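Local coordinates for protein malyl-CoA lyase/beta-methylmalyl-CoA lyase (Methylobacterium extorquens, PDB 5UGR) that is a lyase of the HpcH/HpaI aldolase/citrate lyase family, built on a TIM barrel that binds magnesium, at residues V137-A142 with E159-G164. Numbering follows the deposited sequence. Where two conformers were deposited one is given.
With MG (magnesium ion), chain B.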
loop_
_atom_site.group_PDB
_atom_site.type_symbol
_atom_site.label_atom_id
_atom_site.label_comp_id
_atom_site.label_asym_id
_atom_site.label_seq_id
_atom_site.Cartn_x
_atom_site.Cartn_y
_atom_site.Cartn_z
ATOM N N VAL A 137 8.862 6.072 21.244
ATOM C CA VAL A 137 8.541 4.661 21.047
ATOM C C VAL A 137 9.750 3.805 21.250
ATOM O O VAL A 137 10.849 4.141 20.836
ATOM C CB VAL A 137 7.899 4.410 19.680
ATOM C CG1 VAL A 137 6.545 5.066 19.554
ATOM C CG2 VAL A 137 8.800 4.713 18.602
ATOM N N LEU A 138 9.538 2.674 21.886
ATOM C CA LEU A 138 10.553 1.635 21.994
ATOM C C LEU A 138 10.426 0.654 20.841
ATOM O O LEU A 138 9.329 0.061 20.629
ATOM C CB LEU A 138 10.405 0.898 23.323
ATOM C CG LEU A 138 11.431 1.246 24.375
ATOM C CD1 LEU A 138 10.908 1.014 25.774
ATOM C CD2 LEU A 138 12.723 0.517 24.133
ATOM N N ILE A 139 11.518 0.519 20.084
ATOM C CA ILE A 139 11.660 -0.518 19.051
ATOM C C ILE A 139 12.500 -1.592 19.732
ATOM O O ILE A 139 13.739 -1.451 19.905
ATOM C CB ILE A 139 12.292 0.060 17.782
ATOM C CG1 ILE A 139 11.498 1.245 17.244
ATOM C CG2 ILE A 139 12.442 -1.051 16.735
ATOM C CD1 ILE A 139 10.116 0.953 16.809
ATOM N N GLU A 140 11.807 -2.634 20.195
ATOM C CA GLU A 140 12.408 -3.632 21.100
ATOM C C GLU A 140 11.901 -5.031 20.767
ATOM O O GLU A 140 12.018 -5.930 21.589
ATOM C CB GLU A 140 12.150 -3.286 22.561
ATOM C CG GLU A 140 10.679 -3.270 22.971
ATOM C CD GLU A 140 10.449 -3.007 24.454
ATOM O OE1 GLU A 140 11.105 -3.730 25.236
ATOM O OE2 GLU A 140 9.627 -2.136 24.777
ATOM N N THR A 141 11.350 -5.180 19.552
ATOM C CA THR A 141 10.880 -6.470 19.095
ATOM C C THR A 141 11.192 -6.560 17.605
ATOM O O THR A 141 11.370 -5.516 16.915
ATOM C CB THR A 141 9.347 -6.641 19.263
ATOM O OG1 THR A 141 8.662 -5.665 18.459
ATOM C CG2 THR A 141 8.910 -6.537 20.707
ATOM N N ALA A 142 11.263 -7.784 17.086
ATOM C CA ALA A 142 11.402 -7.958 15.633
ATOM C C ALA A 142 10.244 -7.398 14.862
ATOM O O ALA A 142 10.431 -6.822 13.792
ATOM C CB ALA A 142 11.583 -9.428 15.331
ATOM N N GLU A 159 8.338 11.995 18.755
ATOM C CA GLU A 159 9.600 12.711 18.813
ATOM C C GLU A 159 10.869 11.888 18.739
ATOM O O GLU A 159 11.916 12.437 18.356
ATOM C CB GLU A 159 9.728 13.540 20.103
ATOM C CG GLU A 159 8.591 14.494 20.355
ATOM C CD GLU A 159 8.800 15.334 21.627
ATOM O OE1 GLU A 159 7.765 15.844 22.142
ATOM O OE2 GLU A 159 9.974 15.450 22.077
ATOM N N ALA A 160 10.815 10.602 19.077
ATOM C CA ALA A 160 12.050 9.843 19.354
ATOM C C ALA A 160 11.740 8.357 19.328
ATOM O O ALA A 160 10.607 7.950 19.612
ATOM C CB ALA A 160 12.581 10.224 20.726
ATOM N N MET A 161 12.770 7.566 19.015
ATOM C CA MET A 161 12.694 6.108 19.114
ATOM C C MET A 161 13.905 5.637 19.910
ATOM O O MET A 161 15.028 6.119 19.659
ATOM C CB MET A 161 12.702 5.418 17.732
ATOM C CG MET A 161 11.836 6.051 16.661
ATOM S SD MET A 161 11.814 5.155 15.069
ATOM C CE MET A 161 10.081 4.797 15.151
ATOM N N SER A 162 13.648 4.699 20.845
ATOM C CA SER A 162 14.726 4.050 21.562
ATOM C C SER A 162 14.879 2.608 21.083
ATOM O O SER A 162 13.873 1.920 20.933
ATOM C CB SER A 162 14.465 4.014 23.064
ATOM O OG SER A 162 14.679 5.281 23.701
ATOM N N PHE A 163 16.155 2.183 20.887
ATOM C CA PHE A 163 16.482 0.806 20.543
ATOM C C PHE A 163 16.609 0.000 21.808
ATOM O O PHE A 163 17.606 0.090 22.528
ATOM C CB PHE A 163 17.709 0.760 19.688
ATOM C CG PHE A 163 18.196 -0.611 19.418
ATOM C CD1 PHE A 163 17.329 -1.559 18.918
ATOM C CD2 PHE A 163 19.508 -0.993 19.766
ATOM C CE1 PHE A 163 17.780 -2.870 18.715
ATOM C CE2 PHE A 163 19.955 -2.293 19.527
ATOM C CZ PHE A 163 19.089 -3.219 19.041
ATOM N N GLY A 164 15.590 -0.838 22.071
ATOM C CA GLY A 164 15.582 -1.689 23.265
ATOM C C GLY A 164 16.358 -2.955 23.036
ATOM O O GLY A 164 15.782 -4.017 22.740
HETATM MG MG MG B . 11.162 -3.928 27.238
HETATM O O HOH W 1 10.157 -2.146 27.450
HETATM O O HOH W 2 12.965 -2.909 27.305
HETATM O O HOH W 3 9.293 -4.929 27.362
#
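Val-137, Leu-138 and Ile-139 pair in parallel with Met-161, Ser-162 and Phe-163, joining the fifth and sixth strands of a TIM barrel, a fold that carries its active groups at the C-terminal ends of its strands. Four backbone hydrogen bonds zip the pair; in the last, Gly-164 N reaches Ile-139 O at 2.9 Å from above the carbonyl plane, where the sixth strand gives way to a helix N-cap.

Val-137, Ile-139, Met-161 and Phe-163 share the face turned to the surrounding helices. Val-137 and Met-161 run side by side, and in one of the two modelled conformers of Met-161 the bend at chi3 (117°) brings Met-161 CE within 3.7 Å of Val-137 CG2, a contact that is doubtful for the other. Val-148 and Ile-151 of helix 148-151 cover this patch.

Leu-138 and Ser-162 occupy the barrel's interior face. Leu-138 CD2 lies against the bare CA of Gly-164 at 3.7 Å, while Ser-162 OG hydrogen-bonds to Glu-136 and Trp-254.

Just past the fifth strand, Glu-140 CB rests 3.7 Å from Gly-164 O. Glu-140 CG sits between the backbone N and carbonyl carbon (chi1 62°), and the extended chain carries the carboxylate to the magnesium ion, also bound by Asp-45 and Asp-167. Glu-140 OE1 bonds the metal at 2.0 Å, whereas Glu-140 OE2 takes the backbone N-H of Lys-106 and a hydrogen bond donated by a magnesium-bound water, whose O lies 2.7 Å from Glu-140 OE2.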